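Local coordinates for protein LacI family transcription regulator (Bifidobacterium animalis subsp. lactis, PDB 4O5A) that probably regulates transcription as a LacI-type DNA-binding repressor whose periplasmic-binding-protein-like domain would respond to a small-molecule effector, at residues T181-H191 and Y332-A343; T229-T240 and I253-G264. All coordinates share one frame; numbering follows the deposited sequence. Where two conformers were deposited one is given.

Interaction 1: residues T181-H191 and Y332-A343; sequences TMIRHLALFGH and YELIERASTAPA
His185 carries the middle of this contact, where helix 175-188 lies along the last strand, 333-335, and the tail that follows it. Its CB already touches Leu334 CD2, and CG meets the same methyl, which sits over one face of the imidazole 3.9 Å from the ring centroid. On the opposite face lies Phe189 CD2 from the next turn, so the ring is sandwiched between two apolar groups. With CG anti to the backbone N (chi1 177°), the ring reaches out from the helix to the tail. ND1 is hydrogen-bonded to a water. In one of its two conformers Glu336 brings OE1 to the ring edge, 3.5 Å from His185 CE1; the weak link from the water to OE2 is doubtful for the same reason. At the tip NE2 donates to Thr340 OG1, 2.8 Å away, almost straight and in the ring plane. Thr340 OG1 is also bonded to Thr298 OG1, which ties the histidine to the sheet.

One turn earlier, Thr181 OG1 and Tyr332 OH share a 2.6 Å hydrogen bond at the rim of the tyrosine ring. At the other end the helix stops in a Schellman motif with Gly190 at C-prime. Phe189 lays one ring face on the Ala341-Pro342 peptide, and its carbonyl O receives Ala343 N at 2.8 Å. His191 NE2 donates to Ala341 O (3.0 Å), tilted 17° from its ring plane, while Ala343 CB presses on a face of that imidazole; ND1 is bonded to Thr251. Helix 175-188 thus covers one side of a mixed sheet whose antiparallel edge strand, 333-335, runs into the C-terminal tail, an arrangement that belongs to the C-terminal subdomain of the periplasmic-binding-protein-like fold of LacI regulators.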
loop_
_atom_site.group_PDB
_atom_site.type_symbol
_atom_site.label_atom_id
_atom_site.label_comp_id
_atom_site.label_asym_id
_atom_site.label_seq_id
_atom_site.Cartn_x
_atom_site.Cartn_y
_atom_site.Cartn_z
ATOM N N THR A 181 -0.542 -16.950 -19.514
ATOM C CA THR A 181 -1.908 -16.447 -19.532
ATOM C C THR A 181 -1.951 -15.048 -20.163
ATOM O O THR A 181 -2.835 -14.757 -20.974
ATOM C CB THR A 181 -2.509 -16.412 -18.114
ATOM O OG1 THR A 181 -2.580 -17.754 -17.603
ATOM C CG2 THR A 181 -3.906 -15.825 -18.151
HETATM N N MSE A 182 -0.994 -14.198 -19.800
HETATM C CA MSE A 182 -0.940 -12.833 -20.328
HETATM C C MSE A 182 -0.595 -12.830 -21.812
HETATM O O MSE A 182 -1.214 -12.121 -22.606
HETATM C CB MSE A 182 0.066 -12.003 -19.549
HETATM C CG MSE A 182 -0.434 -11.633 -18.167
HETATM SE SE MSE A 182 0.852 -10.488 -17.282
HETATM C CE MSE A 182 2.163 -11.814 -16.844
ATOM N N ILE A 183 0.385 -13.634 -22.192
ATOM C CA ILE A 183 0.815 -13.644 -23.583
ATOM C C ILE A 183 -0.269 -14.233 -24.474
ATOM O O ILE A 183 -0.503 -13.741 -25.576
ATOM C CB ILE A 183 2.147 -14.404 -23.752
ATOM C CG1 ILE A 183 3.244 -13.687 -22.964
ATOM C CG2 ILE A 183 2.531 -14.528 -25.219
ATOM C CD1 ILE A 183 4.465 -14.549 -22.736
ATOM N N ARG A 184 -0.944 -15.282 -24.015
ATOM C CA ARG A 184 -2.011 -15.857 -24.835
ATOM C C ARG A 184 -3.155 -14.859 -25.051
ATOM O O ARG A 184 -3.767 -14.850 -26.106
ATOM C CB ARG A 184 -2.541 -17.167 -24.233
ATOM C CG ARG A 184 -1.563 -18.328 -24.311
ATOM C CD ARG A 184 -2.261 -19.650 -23.966
ATOM N NE ARG A 184 -2.699 -19.648 -22.568
ATOM C CZ ARG A 184 -1.915 -19.966 -21.542
ATOM N NH1 ARG A 184 -0.659 -20.337 -21.766
ATOM N NH2 ARG A 184 -2.384 -19.920 -20.294
ATOM N N HIS A 185 -3.433 -14.029 -24.043
ATOM C CA HIS A 185 -4.462 -12.986 -24.127
ATOM C C HIS A 185 -4.070 -11.996 -25.233
ATOM O O HIS A 185 -4.905 -11.607 -26.054
ATOM C CB HIS A 185 -4.589 -12.281 -22.767
ATOM C CG HIS A 185 -5.558 -11.132 -22.736
ATOM N ND1 HIS A 185 -6.926 -11.302 -22.830
ATOM C CD2 HIS A 185 -5.354 -9.806 -22.554
ATOM C CE1 HIS A 185 -7.518 -10.121 -22.741
ATOM N NE2 HIS A 185 -6.590 -9.199 -22.564
ATOM N N LEU A 186 -2.800 -11.618 -25.271
ATOM C CA LEU A 186 -2.322 -10.712 -26.312
ATOM C C LEU A 186 -2.335 -11.387 -27.679
ATOM O O LEU A 186 -2.692 -10.761 -28.677
ATOM C CB LEU A 186 -0.932 -10.152 -25.971
ATOM C CG LEU A 186 -0.880 -9.320 -24.677
ATOM C CD1 LEU A 186 0.544 -8.895 -24.408
ATOM C CD2 LEU A 186 -1.779 -8.091 -24.789
ATOM N N ALA A 187 -1.984 -12.673 -27.728
ATOM C CA ALA A 187 -1.975 -13.406 -28.994
ATOM C C ALA A 187 -3.381 -13.507 -29.575
ATOM O O ALA A 187 -3.576 -13.348 -30.791
ATOM C CB ALA A 187 -1.390 -14.798 -28.802
ATOM N N LEU A 188 -4.360 -13.757 -28.709
ATOM C CA LEU A 188 -5.750 -13.882 -29.143
ATOM C C LEU A 188 -6.217 -12.581 -29.796
ATOM O O LEU A 188 -7.012 -12.590 -30.738
ATOM C CB LEU A 188 -6.628 -14.186 -27.931
ATOM C CG LEU A 188 -8.137 -14.129 -28.195
ATOM C CD1 LEU A 188 -8.522 -15.099 -29.282
ATOM C CD2 LEU A 188 -8.928 -14.408 -26.929
ATOM N N PHE A 189 -5.699 -11.472 -29.282
ATOM C CA PHE A 189 -6.014 -10.142 -29.786
ATOM C C PHE A 189 -5.124 -9.742 -30.961
ATOM O O PHE A 189 -5.149 -8.591 -31.389
ATOM C CB PHE A 189 -5.875 -9.111 -28.669
ATOM C CG PHE A 189 -7.095 -8.980 -27.798
ATOM C CD1 PHE A 189 -8.349 -9.326 -28.270
ATOM C CD2 PHE A 189 -6.983 -8.484 -26.510
ATOM C CE1 PHE A 189 -9.470 -9.200 -27.467
ATOM C CE2 PHE A 189 -8.101 -8.352 -25.701
ATOM C CZ PHE A 189 -9.345 -8.708 -26.180
ATOM N N GLY A 190 -4.336 -10.689 -31.468
ATOM C CA GLY A 190 -3.558 -10.475 -32.677
ATOM C C GLY A 190 -2.261 -9.688 -32.542
ATOM O O GLY A 190 -1.713 -9.228 -33.545
ATOM N N HIS A 191 -1.762 -9.536 -31.318
ATOM C CA HIS A 191 -0.489 -8.844 -31.096
ATOM C C HIS A 191 0.685 -9.705 -31.559
ATOM O O HIS A 191 0.736 -10.908 -31.271
ATOM C CB HIS A 191 -0.353 -8.418 -29.628
ATOM C CG HIS A 191 -1.350 -7.374 -29.237
ATOM N ND1 HIS A 191 -1.122 -6.026 -29.429
ATOM C CD2 HIS A 191 -2.613 -7.482 -28.764
ATOM C CE1 HIS A 191 -2.186 -5.346 -29.042
ATOM N NE2 HIS A 191 -3.107 -6.205 -28.637
ATOM N N TYR A 332 -4.104 -17.465 -9.668
ATOM C CA TYR A 332 -4.187 -16.072 -10.075
ATOM C C TYR A 332 -5.323 -15.952 -11.090
ATOM O O TYR A 332 -5.867 -16.951 -11.544
ATOM C CB TYR A 332 -2.873 -15.656 -10.737
ATOM C CG TYR A 332 -2.564 -16.478 -11.964
ATOM C CD1 TYR A 332 -3.088 -16.150 -13.204
ATOM C CD2 TYR A 332 -1.766 -17.609 -11.875
ATOM C CE1 TYR A 332 -2.825 -16.922 -14.324
ATOM C CE2 TYR A 332 -1.497 -18.376 -12.984
ATOM C CZ TYR A 332 -2.021 -18.027 -14.210
ATOM O OH TYR A 332 -1.752 -18.798 -15.317
ATOM N N GLU A 333 -5.646 -14.728 -11.496
ATOM C CA GLU A 333 -6.725 -14.519 -12.458
ATOM C C GLU A 333 -6.354 -13.331 -13.338
ATOM O O GLU A 333 -5.905 -12.310 -12.828
ATOM C CB GLU A 333 -8.023 -14.227 -11.696
ATOM C CG GLU A 333 -9.241 -13.833 -12.532
ATOM C CD GLU A 333 -10.382 -13.305 -11.656
ATOM O OE1 GLU A 333 -10.201 -13.243 -10.417
ATOM O OE2 GLU A 333 -11.449 -12.942 -12.198
ATOM N N LEU A 334 -6.526 -13.456 -14.650
ATOM C CA LEU A 334 -6.335 -12.282 -15.500
ATOM C C LEU A 334 -7.668 -11.557 -15.539
ATOM O O LEU A 334 -8.661 -12.098 -16.054
ATOM C CB LEU A 334 -5.939 -12.692 -16.923
ATOM C CG LEU A 334 -5.692 -11.513 -17.876
ATOM C CD1 LEU A 334 -4.531 -10.654 -17.389
ATOM C CD2 LEU A 334 -5.433 -12.024 -19.283
ATOM N N ILE A 335 -7.712 -10.365 -14.962
ATOM C CA ILE A 335 -8.920 -9.560 -14.986
ATOM C C ILE A 335 -8.892 -8.652 -16.200
ATOM O O ILE A 335 -8.133 -7.689 -16.248
ATOM C CB ILE A 335 -9.044 -8.716 -13.718
ATOM C CG1 ILE A 335 -9.001 -9.634 -12.494
ATOM C CG2 ILE A 335 -10.328 -7.893 -13.754
ATOM C CD1 ILE A 335 -9.011 -8.893 -11.181
ATOM N N GLU A 336 -9.741 -8.966 -17.170
ATOM C CA GLU A 336 -9.773 -8.226 -18.430
ATOM C C GLU A 336 -10.518 -6.914 -18.279
ATOM O O GLU A 336 -11.683 -6.880 -17.862
ATOM C CB GLU A 336 -10.422 -9.062 -19.532
ATOM C CG GLU A 336 -9.622 -10.283 -19.934
ATOM C CD GLU A 336 -10.356 -11.149 -20.943
ATOM O OE1 GLU A 336 -10.893 -10.602 -21.935
ATOM O OE2 GLU A 336 -10.401 -12.381 -20.739
ATOM N N ARG A 337 -9.835 -5.829 -18.616
ATOM C CA ARG A 337 -10.424 -4.499 -18.548
ATOM C C ARG A 337 -10.264 -3.804 -19.898
ATOM O O ARG A 337 -9.909 -4.428 -20.901
ATOM C CB ARG A 337 -9.809 -3.683 -17.388
ATOM C CG ARG A 337 -9.977 -4.357 -16.009
ATOM C CD ARG A 337 -9.833 -3.395 -14.839
ATOM N NE ARG A 337 -10.040 -4.064 -13.542
ATOM C CZ ARG A 337 -9.068 -4.491 -12.736
ATOM N NH1 ARG A 337 -7.793 -4.342 -13.084
ATOM N NH2 ARG A 337 -9.376 -5.083 -11.576
ATOM N N ALA A 338 -10.510 -2.507 -19.920
ATOM C CA ALA A 338 -10.588 -1.781 -21.177
ATOM C C ALA A 338 -9.252 -1.559 -21.873
ATOM O O ALA A 338 -9.228 -1.234 -23.063
ATOM C CB ALA A 338 -11.301 -0.453 -20.963
ATOM N N SER A 339 -8.143 -1.747 -21.162
ATOM C CA SER A 339 -6.829 -1.406 -21.723
ATOM C C SER A 339 -6.213 -2.461 -22.657
ATOM O O SER A 339 -5.109 -2.252 -23.165
ATOM C CB SER A 339 -5.829 -1.064 -20.604
ATOM O OG SER A 339 -5.436 -2.256 -19.927
ATOM N N THR A 340 -6.883 -3.593 -22.871
ATOM C CA THR A 340 -6.414 -4.546 -23.886
ATOM C C THR A 340 -7.494 -4.726 -24.925
ATOM O O THR A 340 -8.675 -4.806 -24.578
ATOM C CB THR A 340 -5.990 -5.925 -23.302
ATOM O OG1 THR A 340 -7.010 -6.409 -22.426
ATOM C CG2 THR A 340 -4.695 -5.795 -22.504
ATOM N N ALA A 341 -7.084 -4.772 -26.189
ATOM C CA ALA A 341 -8.015 -4.882 -27.312
ATOM C C ALA A 341 -7.257 -5.387 -28.534
ATOM O O ALA A 341 -6.040 -5.542 -28.471
ATOM C CB ALA A 341 -8.649 -3.511 -27.577
ATOM N N PRO A 342 -7.957 -5.670 -29.653
ATOM C CA PRO A 342 -7.189 -6.155 -30.808
ATOM C C PRO A 342 -6.062 -5.230 -31.259
ATOM O O PRO A 342 -6.149 -4.003 -31.099
ATOM C CB PRO A 342 -8.255 -6.261 -31.902
ATOM C CG PRO A 342 -9.489 -6.670 -31.139
ATOM C CD PRO A 342 -9.410 -5.828 -29.868
ATOM N N ALA A 343 -5.010 -5.830 -31.814
ATOM C CA ALA A 343 -3.829 -5.079 -32.215
ATOM C C ALA A 343 -4.128 -4.150 -33.385
ATOM O O ALA A 343 -4.862 -4.512 -34.307
ATOM C CB ALA A 343 -2.691 -6.023 -32.554
HETATM O O HOH W 1 -8.457 -13.545 -22.916
#

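Interaction 2: residues T229-T240 and I253-G264; sequences TDYTPESGAEAT and IIYDNDVMALAG
Asn257 ND2 donates to Tyr231 O at 3.2 Å, in its own amide plane and on a lone pair of the carbonyl, with an N-H...O angle of 168°. The same amide's OD1 caps helix 258-271 by accepting Met260 N, so one flat group serves both the helix start and the neighbouring turn. An alanine here would probably leave both Met260 N and the Tyr231 carbonyl without their partners. A second hydrogen bond crosses at the far end, where Tyr255 OH donates to Thr240 OG1 (2.8 Å), met in the plane of the phenol ring. Thr240 OG1 in turn donates to Gly236 O, so this hydroxyl accepts from the phenol and gives to its own helix.

The apolar contacts lie between. Selenomethionine Met260 sets its SE 3.7 Å from Gly236 CA, and the bend at chi3 (-63°) turns CE toward Tyr231 CD1. Glycine matters at 236, since a CB there would collide with Met260 CB. Ala263 CB packs on Pro233 CB at 3.9 Å, beside a second subunit whose Phe288 and Ala292 touch these two residues.

Capping bonds and turns order the approach to the first helix: Thr232 N-caps helix 233-245 by accepting Ser235 N, and Asp230 OD1 accepts Thr232 N, an Asx turn, and Thr232 OG1 as well. Helical segments 233-240 and 258-264 cross at -47° beside strand 252-255, the beta-alpha packing of a Rossmann-like subdomain, here adjoining the dimer interface.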
loop_
_atom_site.group_PDB
_atom_site.type_symbol
_atom_site.label_atom_id
_atom_site.label_comp_id
_atom_site.label_asym_id
_atom_site.label_seq_id
_atom_site.Cartn_x
_atom_site.Cartn_y
_atom_site.Cartn_z
ATOM N N THR A 229 13.735 -1.557 -14.948
ATOM C CA THR A 229 13.464 -0.309 -14.235
ATOM C C THR A 229 13.634 -0.518 -12.744
ATOM O O THR A 229 13.992 -1.612 -12.298
ATOM C CB THR A 229 12.014 0.144 -14.413
ATOM O OG1 THR A 229 11.155 -0.769 -13.711
ATOM C CG2 THR A 229 11.628 0.213 -15.889
ATOM N N ASP A 230 13.338 0.523 -11.967
ATOM C CA ASP A 230 13.409 0.412 -10.522
ATOM C C ASP A 230 12.037 0.521 -9.855
ATOM O O ASP A 230 11.964 0.893 -8.677
ATOM C CB ASP A 230 14.338 1.485 -9.939
ATOM C CG ASP A 230 13.815 2.893 -10.164
ATOM O OD1 ASP A 230 12.719 3.034 -10.743
ATOM O OD2 ASP A 230 14.487 3.858 -9.746
ATOM N N TYR A 231 10.977 0.261 -10.619
ATOM C CA TYR A 231 9.593 0.214 -10.121
ATOM C C TYR A 231 8.931 1.576 -9.928
ATOM O O TYR A 231 7.739 1.638 -9.624
ATOM C CB TYR A 231 9.473 -0.599 -8.818
ATOM C CG TYR A 231 9.486 -2.104 -8.996
ATOM C CD1 TYR A 231 8.744 -2.704 -9.992
ATOM C CD2 TYR A 231 10.238 -2.920 -8.152
ATOM C CE1 TYR A 231 8.736 -4.073 -10.154
ATOM C CE2 TYR A 231 10.240 -4.304 -8.314
ATOM C CZ TYR A 231 9.482 -4.869 -9.319
ATOM O OH TYR A 231 9.453 -6.233 -9.513
ATOM N N THR A 232 9.676 2.660 -10.131
ATOM C CA THR A 232 9.108 4.001 -9.919
ATOM C C THR A 232 8.320 4.439 -11.147
ATOM O O THR A 232 8.578 3.956 -12.253
ATOM C CB THR A 232 10.183 5.054 -9.639
ATOM O OG1 THR A 232 10.998 5.228 -10.805
ATOM C CG2 THR A 232 11.055 4.640 -8.457
ATOM N N PRO A 233 7.373 5.375 -10.971
ATOM C CA PRO A 233 6.650 5.838 -12.164
ATOM C C PRO A 233 7.566 6.599 -13.120
ATOM O O PRO A 233 7.336 6.523 -14.331
ATOM C CB PRO A 233 5.570 6.766 -11.590
ATOM C CG PRO A 233 6.102 7.181 -10.252
ATOM C CD PRO A 233 6.829 5.965 -9.740
ATOM N N GLU A 234 8.575 7.297 -12.609
ATOM C CA GLU A 234 9.505 8.007 -13.499
ATOM C C GLU A 234 10.235 6.999 -14.391
ATOM O O GLU A 234 10.426 7.220 -15.586
ATOM C CB GLU A 234 10.502 8.867 -12.713
ATOM C CG GLU A 234 9.879 10.007 -11.905
ATOM C CD GLU A 234 9.315 9.571 -10.542
ATOM O OE1 GLU A 234 9.472 8.388 -10.147
ATOM O OE2 GLU A 234 8.718 10.428 -9.848
ATOM N N SER A 235 10.632 5.880 -13.802
ATOM C CA SER A 235 11.354 4.861 -14.548
ATOM C C SER A 235 10.433 4.178 -15.551
ATOM O O SER A 235 10.840 3.892 -16.676
ATOM C CB SER A 235 11.959 3.835 -13.592
ATOM O OG SER A 235 13.000 3.110 -14.214
ATOM N N GLY A 236 9.183 3.937 -15.156
ATOM C CA GLY A 236 8.220 3.321 -16.061
ATOM C C GLY A 236 7.877 4.251 -17.218
ATOM O O GLY A 236 7.700 3.811 -18.360
ATOM N N ALA A 237 7.770 5.541 -16.912
ATOM C CA ALA A 237 7.498 6.550 -17.923
ATOM C C ALA A 237 8.624 6.628 -18.951
ATOM O O ALA A 237 8.370 6.703 -20.158
ATOM C CB ALA A 237 7.272 7.915 -17.268
ATOM N N GLU A 238 9.863 6.609 -18.469
ATOM C CA GLU A 238 11.044 6.703 -19.329
ATOM C C GLU A 238 11.100 5.486 -20.255
ATOM O O GLU A 238 11.348 5.599 -21.465
ATOM C CB GLU A 238 12.298 6.733 -18.460
ATOM C CG GLU A 238 13.604 6.662 -19.206
ATOM C CD GLU A 238 14.790 6.748 -18.259
ATOM O OE1 GLU A 238 15.021 5.786 -17.492
ATOM O OE2 GLU A 238 15.472 7.789 -18.256
ATOM N N ALA A 239 10.876 4.310 -19.678
ATOM C CA ALA A 239 10.876 3.074 -20.453
ATOM C C ALA A 239 9.781 3.079 -21.510
ATOM O O ALA A 239 9.990 2.594 -22.619
ATOM C CB ALA A 239 10.712 1.851 -19.522
ATOM N N THR A 240 8.610 3.612 -21.169
ATOM C CA THR A 240 7.506 3.657 -22.128
ATOM C C THR A 240 7.805 4.600 -23.286
ATOM O O THR A 240 7.589 4.253 -24.449
ATOM C CB THR A 240 6.178 4.056 -21.459
ATOM O OG1 THR A 240 5.923 3.170 -20.364
ATOM C CG2 THR A 240 5.027 3.950 -22.471
ATOM N N ILE A 253 2.294 -3.550 -24.147
ATOM C CA ILE A 253 3.343 -3.505 -23.134
ATOM C C ILE A 253 2.806 -4.080 -21.838
ATOM O O ILE A 253 1.713 -3.721 -21.387
ATOM C CB ILE A 253 3.865 -2.061 -22.912
ATOM C CG1 ILE A 253 4.438 -1.527 -24.220
ATOM C CG2 ILE A 253 4.973 -2.045 -21.845
ATOM C CD1 ILE A 253 4.735 -0.021 -24.182
ATOM N N ILE A 254 3.567 -5.008 -21.261
ATOM C CA ILE A 254 3.249 -5.569 -19.954
ATOM C C ILE A 254 4.188 -4.959 -18.906
ATOM O O ILE A 254 5.412 -4.985 -19.063
ATOM C CB ILE A 254 3.410 -7.097 -19.976
ATOM C CG1 ILE A 254 2.424 -7.699 -20.989
ATOM C CG2 ILE A 254 3.165 -7.664 -18.592
ATOM C CD1 ILE A 254 2.513 -9.206 -21.101
ATOM N N TYR A 255 3.620 -4.404 -17.840
ATOM C CA TYR A 255 4.414 -3.788 -16.784
ATOM C C TYR A 255 4.456 -4.639 -15.531
ATOM O O TYR A 255 3.433 -5.186 -15.124
ATOM C CB TYR A 255 3.808 -2.439 -16.402
ATOM C CG TYR A 255 3.845 -1.442 -17.528
ATOM C CD1 TYR A 255 4.850 -0.489 -17.596
ATOM C CD2 TYR A 255 2.873 -1.452 -18.514
ATOM C CE1 TYR A 255 4.892 0.443 -18.643
ATOM C CE2 TYR A 255 2.889 -0.523 -19.559
ATOM C CZ TYR A 255 3.897 0.410 -19.617
ATOM O OH TYR A 255 3.911 1.299 -20.658
ATOM N N ASP A 256 5.623 -4.689 -14.880
ATOM C CA ASP A 256 5.782 -5.510 -13.679
ATOM C C ASP A 256 5.073 -4.953 -12.435
ATOM O O ASP A 256 4.987 -5.634 -11.419
ATOM C CB ASP A 256 7.269 -5.763 -13.377
ATOM C CG ASP A 256 7.803 -7.017 -14.069
ATOM O OD1 ASP A 256 7.195 -7.458 -15.065
ATOM O OD2 ASP A 256 8.843 -7.546 -13.618
ATOM N N ASN A 257 4.554 -3.728 -12.499
ATOM C CA ASN A 257 3.678 -3.280 -11.419
ATOM C C ASN A 257 2.612 -2.309 -11.878
ATOM O O ASN A 257 2.663 -1.809 -13.000
ATOM C CB ASN A 257 4.446 -2.743 -10.202
ATOM C CG ASN A 257 5.112 -1.385 -10.451
ATOM O OD1 ASN A 257 4.884 -0.739 -11.462
ATOM N ND2 ASN A 257 5.936 -0.958 -9.498
ATOM N N ASP A 258 1.660 -2.043 -10.996
ATOM C CA ASP A 258 0.543 -1.173 -11.340
ATOM C C ASP A 258 0.927 0.286 -11.593
ATOM O O ASP A 258 0.430 0.896 -12.538
ATOM C CB ASP A 258 -0.570 -1.267 -10.276
ATOM C CG ASP A 258 -0.082 -1.016 -8.847
ATOM O OD1 ASP A 258 1.107 -0.688 -8.604
ATOM O OD2 ASP A 258 -0.926 -1.150 -7.937
ATOM N N VAL A 259 1.801 0.848 -10.761
ATOM C CA VAL A 259 2.182 2.258 -10.886
ATOM C C VAL A 259 2.871 2.535 -12.218
ATOM O O VAL A 259 2.668 3.582 -12.841
ATOM C CB VAL A 259 3.085 2.723 -9.716
ATOM C CG1 VAL A 259 2.312 2.750 -8.429
ATOM C CG2 VAL A 259 4.281 1.825 -9.579
HETATM N N MSE A 260 3.690 1.592 -12.677
HETATM C CA MSE A 260 4.341 1.808 -13.973
HETATM C C MSE A 260 3.371 1.650 -15.150
HETATM O O MSE A 260 3.512 2.343 -16.163
HETATM C CB MSE A 260 5.576 0.912 -14.152
HETATM C CG MSE A 260 6.666 1.226 -13.133
HETATM SE SE MSE A 260 8.397 0.494 -13.633
HETATM C CE MSE A 260 7.953 -1.378 -13.611
ATOM N N ALA A 261 2.401 0.743 -15.024
ATOM C CA ALA A 261 1.373 0.595 -16.055
ATOM C C ALA A 261 0.578 1.894 -16.186
ATOM O O ALA A 261 0.320 2.376 -17.295
ATOM C CB ALA A 261 0.440 -0.607 -15.768
ATOM N N LEU A 262 0.225 2.478 -15.048
ATOM C CA LEU A 262 -0.465 3.767 -15.068
ATOM C C LEU A 262 0.414 4.869 -15.668
ATOM O O LEU A 262 -0.041 5.648 -16.508
ATOM C CB LEU A 262 -0.921 4.154 -13.651
ATOM C CG LEU A 262 -1.609 5.517 -13.568
ATOM C CD1 LEU A 262 -2.902 5.471 -14.365
ATOM C CD2 LEU A 262 -1.908 5.832 -12.115
ATOM N N ALA A 263 1.672 4.938 -15.244
ATOM C CA ALA A 263 2.598 5.959 -15.751
ATOM C C ALA A 263 2.777 5.810 -17.257
ATOM O O ALA A 263 2.831 6.799 -17.997
ATOM C CB ALA A 263 3.951 5.853 -15.029
ATOM N N GLY A 264 2.861 4.562 -17.705
ATOM C CA GLY A 264 2.962 4.247 -19.128
ATOM C C GLY A 264 1.716 4.600 -19.911
ATOM O O GLY A 264 1.792 5.129 -21.021
#

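How the interactions relate
Following the chain from the N terminus, helix 175-188 comes first and supplies one half of interaction 1, whose other half arrives only after 140 further residues, with edge strand 333-335 and the tail. Interaction 2 lies wholly within that long loop: 229-240 meets 253-264 across a short connection of 12 residues, so the two contacts nest and do not cross. Their centres are 18 Å apart, yet both reach the same mixed sheet, and they touch where Met182 and Leu186 of helix 175-188 pack on Ile254 of strand 252-255. Interaction 1 closes the subdomain at its C-terminal end; interaction 2 joins successive helices beside the second subunit.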